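Local coordinates for protein TssK (PDB 5Y0E) that probably serves as a trimeric baseplate component of the bacterial type VI secretion system, at residues 84-89 with 151-155. Numbering follows the deposited sequence.
Sequences PAPLAI and LRLML
Residues 84-89 run alongside 151-155 in nearly the same sense, their end-to-end directions 13° apart. Both are extended: Pro84, Ala85 and Pro86 keep polyproline-like angles (phi -54 to -68°, psi 129 to 155°), Leu87 and Ala88 form a short strand, and 152-155 are strand. The register pairs Pro84 with Arg152 (CA-CA 5.3 Å) and Leu87 with Leu153 (CA-CA 5.9 Å).

Together the segments bury 362 Å², summed over both sides, largely through Pro84, Leu87 and Leu153, which direct CA-to-CB toward the opposite segment. Pro84 CG meets Leu151 CB at 3.9 Å, and Pro84 CB lies 4.1 Å from Leu153 CD1. Leu87 (t, p) places CB 4.0 Å from Leu153 CB and CD2 4.0 Å from Leu155 CD2, which Ile89 CD1 also approaches at 3.9 Å.

The polar link is one water, donating to Ala85 O (2.5 Å) and accepting from Leu153 N (3.0 Å), a bridge in place of direct backbone pairing.

Residues 84-89 pack against the mixed sheet, reaching side chains of both 151-155 and neighbouring strand 96-103 (Pro84 on Leu100, Leu87 on Val98). Leu87 and Ile89 form backbone hydrogen bonds with Ile60 and Gly58, Leu87 within the small antiparallel sheet of 87-88 and 59-60; Arg152 and Met154 form theirs with Ala101 and Val99 of 96-103. Phe77 of strand 74-78 packs against Pro84 and Leu151.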
ATOM      1  N   PRO A  84      -8.145 -13.166  32.008  1.00 51.24           N
ATOM      2  CA  PRO A  84      -7.701 -14.471  32.448  1.00 50.58           C
ATOM      3  C   PRO A  84      -6.891 -14.366  33.727  1.00 51.93           C
ATOM      4  O   PRO A  84      -6.267 -13.359  34.016  1.00 51.20           O
ATOM      5  CB  PRO A  84      -6.770 -14.896  31.335  1.00 48.82           C
ATOM      6  CG  PRO A  84      -7.189 -14.110  30.184  1.00 48.89           C
ATOM      7  CD  PRO A  84      -7.555 -12.795  30.735  1.00 50.15           C
ATOM      8  N   ALA A  85      -6.878 -15.456  34.471  1.00 54.17           N
ATOM      9  CA  ALA A  85      -6.125 -15.551  35.697  1.00 52.83           C
ATOM     10  C   ALA A  85      -4.699 -15.201  35.436  1.00 50.88           C
ATOM     11  O   ALA A  85      -4.095 -15.726  34.547  1.00 51.39           O
ATOM     12  CB  ALA A  85      -6.190 -16.957  36.224  1.00 49.30           C
ATOM     13  N   PRO A  86      -4.147 -14.294  36.218  1.00 49.48           N
ATOM     14  CA  PRO A  86      -2.763 -13.913  36.018  1.00 50.40           C
ATOM     15  C   PRO A  86      -1.802 -15.062  36.173  1.00 51.60           C
ATOM     16  O   PRO A  86      -1.992 -15.996  36.920  1.00 51.56           O
ATOM     17  CB  PRO A  86      -2.552 -12.854  37.072  1.00 50.68           C
ATOM     18  CG  PRO A  86      -3.878 -12.232  37.186  1.00 47.73           C
ATOM     19  CD  PRO A  86      -4.822 -13.378  37.127  1.00 51.19           C
ATOM     20  N   LEU A  87      -0.722 -14.969  35.435  1.00 51.64           N
ATOM     21  CA  LEU A  87       0.242 -16.013  35.435  1.00 45.69           C
ATOM     22  C   LEU A  87       1.456 -15.694  36.235  1.00 53.89           C
ATOM     23  O   LEU A  87       2.177 -14.774  35.938  1.00 55.02           O
ATOM     24  CB  LEU A  87       0.645 -16.312  34.018  1.00 45.66           C
ATOM     25  CG  LEU A  87       1.655 -17.398  33.802  1.00 49.09           C
ATOM     26  CD1 LEU A  87       1.015 -18.733  34.024  1.00 46.86           C
ATOM     27  CD2 LEU A  87       2.142 -17.304  32.383  1.00 50.16           C
ATOM     28  N   ALA A  88       1.651 -16.461  37.289  1.00 56.26           N
ATOM     29  CA  ALA A  88       2.838 -16.331  38.112  1.00 54.91           C
ATOM     30  C   ALA A  88       4.011 -16.985  37.413  1.00 54.65           C
ATOM     31  O   ALA A  88       3.891 -18.076  36.855  1.00 53.89           O
ATOM     32  CB  ALA A  88       2.619 -16.981  39.474  1.00 56.35           C
ATOM     33  N   ILE A  89       5.114 -16.274  37.409  1.00 57.42           N
ATOM     34  CA  ILE A  89       6.312 -16.753  36.783  1.00 61.57           C
ATOM     35  C   ILE A  89       7.202 -17.271  37.878  1.00 63.05           C
ATOM     36  O   ILE A  89       7.442 -16.611  38.857  1.00 63.12           O
ATOM     37  CB  ILE A  89       7.002 -15.641  36.002  1.00 62.74           C
ATOM     38  CG1 ILE A  89       6.150 -15.230  34.824  1.00 60.19           C
ATOM     39  CG2 ILE A  89       8.310 -16.130  35.450  1.00 66.06           C
ATOM     40  CD1 ILE A  89       5.892 -16.362  33.868  1.00 56.04           C
ATOM     41  N   LEU A 151     -10.095 -18.317  28.405  1.00 47.71           N
ATOM     42  CA  LEU A 151      -8.830 -17.858  27.950  1.00 46.65           C
ATOM     43  C   LEU A 151      -7.867 -18.048  29.076  1.00 47.04           C
ATOM     44  O   LEU A 151      -8.218 -17.995  30.222  1.00 49.76           O
ATOM     45  CB  LEU A 151      -8.912 -16.399  27.583  1.00 43.31           C
ATOM     46  CG  LEU A 151      -9.746 -16.076  26.376  1.00 44.19           C
ATOM     47  CD1 LEU A 151      -9.721 -14.592  26.164  1.00 41.01           C
ATOM     48  CD2 LEU A 151      -9.182 -16.784  25.183  1.00 44.17           C
ATOM     49  N   ARG A 152      -6.626 -18.259  28.738  1.00 45.39           N
ATOM     50  CA  ARG A 152      -5.669 -18.494  29.751  1.00 48.08           C
ATOM     51  C   ARG A 152      -4.265 -18.078  29.401  1.00 48.44           C
ATOM     52  O   ARG A 152      -3.806 -18.319  28.315  1.00 48.13           O
ATOM     53  CB  ARG A 152      -5.671 -19.980  30.020  1.00 50.30           C
ATOM     54  CG  ARG A 152      -4.587 -20.421  30.957  1.00 57.71           C
ATOM     55  CD  ARG A 152      -4.330 -21.895  30.899  1.00 56.44           C
ATOM     56  NE  ARG A 152      -5.425 -22.600  31.500  1.00 63.37           N
ATOM     57  CZ  ARG A 152      -5.333 -23.833  31.943  1.00 68.38           C
ATOM     58  NH1 ARG A 152      -4.176 -24.456  31.841  1.00 74.21           N
ATOM     59  NH2 ARG A 152      -6.382 -24.437  32.466  1.00 64.54           N
ATOM     60  N   LEU A 153      -3.578 -17.419  30.323  1.00 46.27           N
ATOM     61  CA  LEU A 153      -2.195 -17.049  30.118  1.00 45.78           C
ATOM     62  C   LEU A 153      -1.329 -18.206  30.533  1.00 44.39           C
ATOM     63  O   LEU A 153      -1.568 -18.773  31.560  1.00 51.82           O
ATOM     64  CB  LEU A 153      -1.861 -15.845  30.952  1.00 42.83           C
ATOM     65  CG  LEU A 153      -2.666 -14.668  30.498  1.00 41.15           C
ATOM     66  CD1 LEU A 153      -2.877 -13.718  31.634  1.00 46.19           C
ATOM     67  CD2 LEU A 153      -2.005 -13.993  29.335  1.00 40.54           C
ATOM     68  N   MET A 154      -0.361 -18.577  29.720  1.00 43.98           N
ATOM     69  CA  MET A 154       0.521 -19.686  30.013  1.00 49.38           C
ATOM     70  C   MET A 154       1.878 -19.605  29.323  1.00 50.77           C
ATOM     71  O   MET A 154       2.136 -18.691  28.592  1.00 48.83           O
ATOM     72  CB  MET A 154      -0.154 -21.004  29.685  1.00 30.00           C
ATOM     73  CG  MET A 154      -0.851 -21.075  28.362  1.00 30.00           C
ATOM     74  SD  MET A 154      -1.207 -22.752  27.882  1.00 30.00           S
ATOM     75  CE  MET A 154      -2.795 -22.908  28.603  1.00 30.00           C
ATOM     76  N   LEU A 155       2.757 -20.555  29.588  1.00 47.80           N
ATOM     77  CA  LEU A 155       4.069 -20.572  28.969  1.00 54.95           C
ATOM     78  C   LEU A 155       4.001 -21.261  27.619  1.00 52.92           C
ATOM     79  O   LEU A 155       3.274 -22.237  27.447  1.00 54.14           O
ATOM     80  CB  LEU A 155       5.081 -21.293  29.857  1.00 60.38           C
ATOM     81  CG  LEU A 155       5.202 -20.813  31.297  1.00 58.18           C
ATOM     82  CD1 LEU A 155       6.312 -21.547  31.989  1.00 61.42           C
ATOM     83  CD2 LEU A 155       5.436 -19.323  31.331  1.00 53.53           C
TER
HETATM   84  O   HOH W   1      -4.982 -17.498  32.982  1.00 50.26           O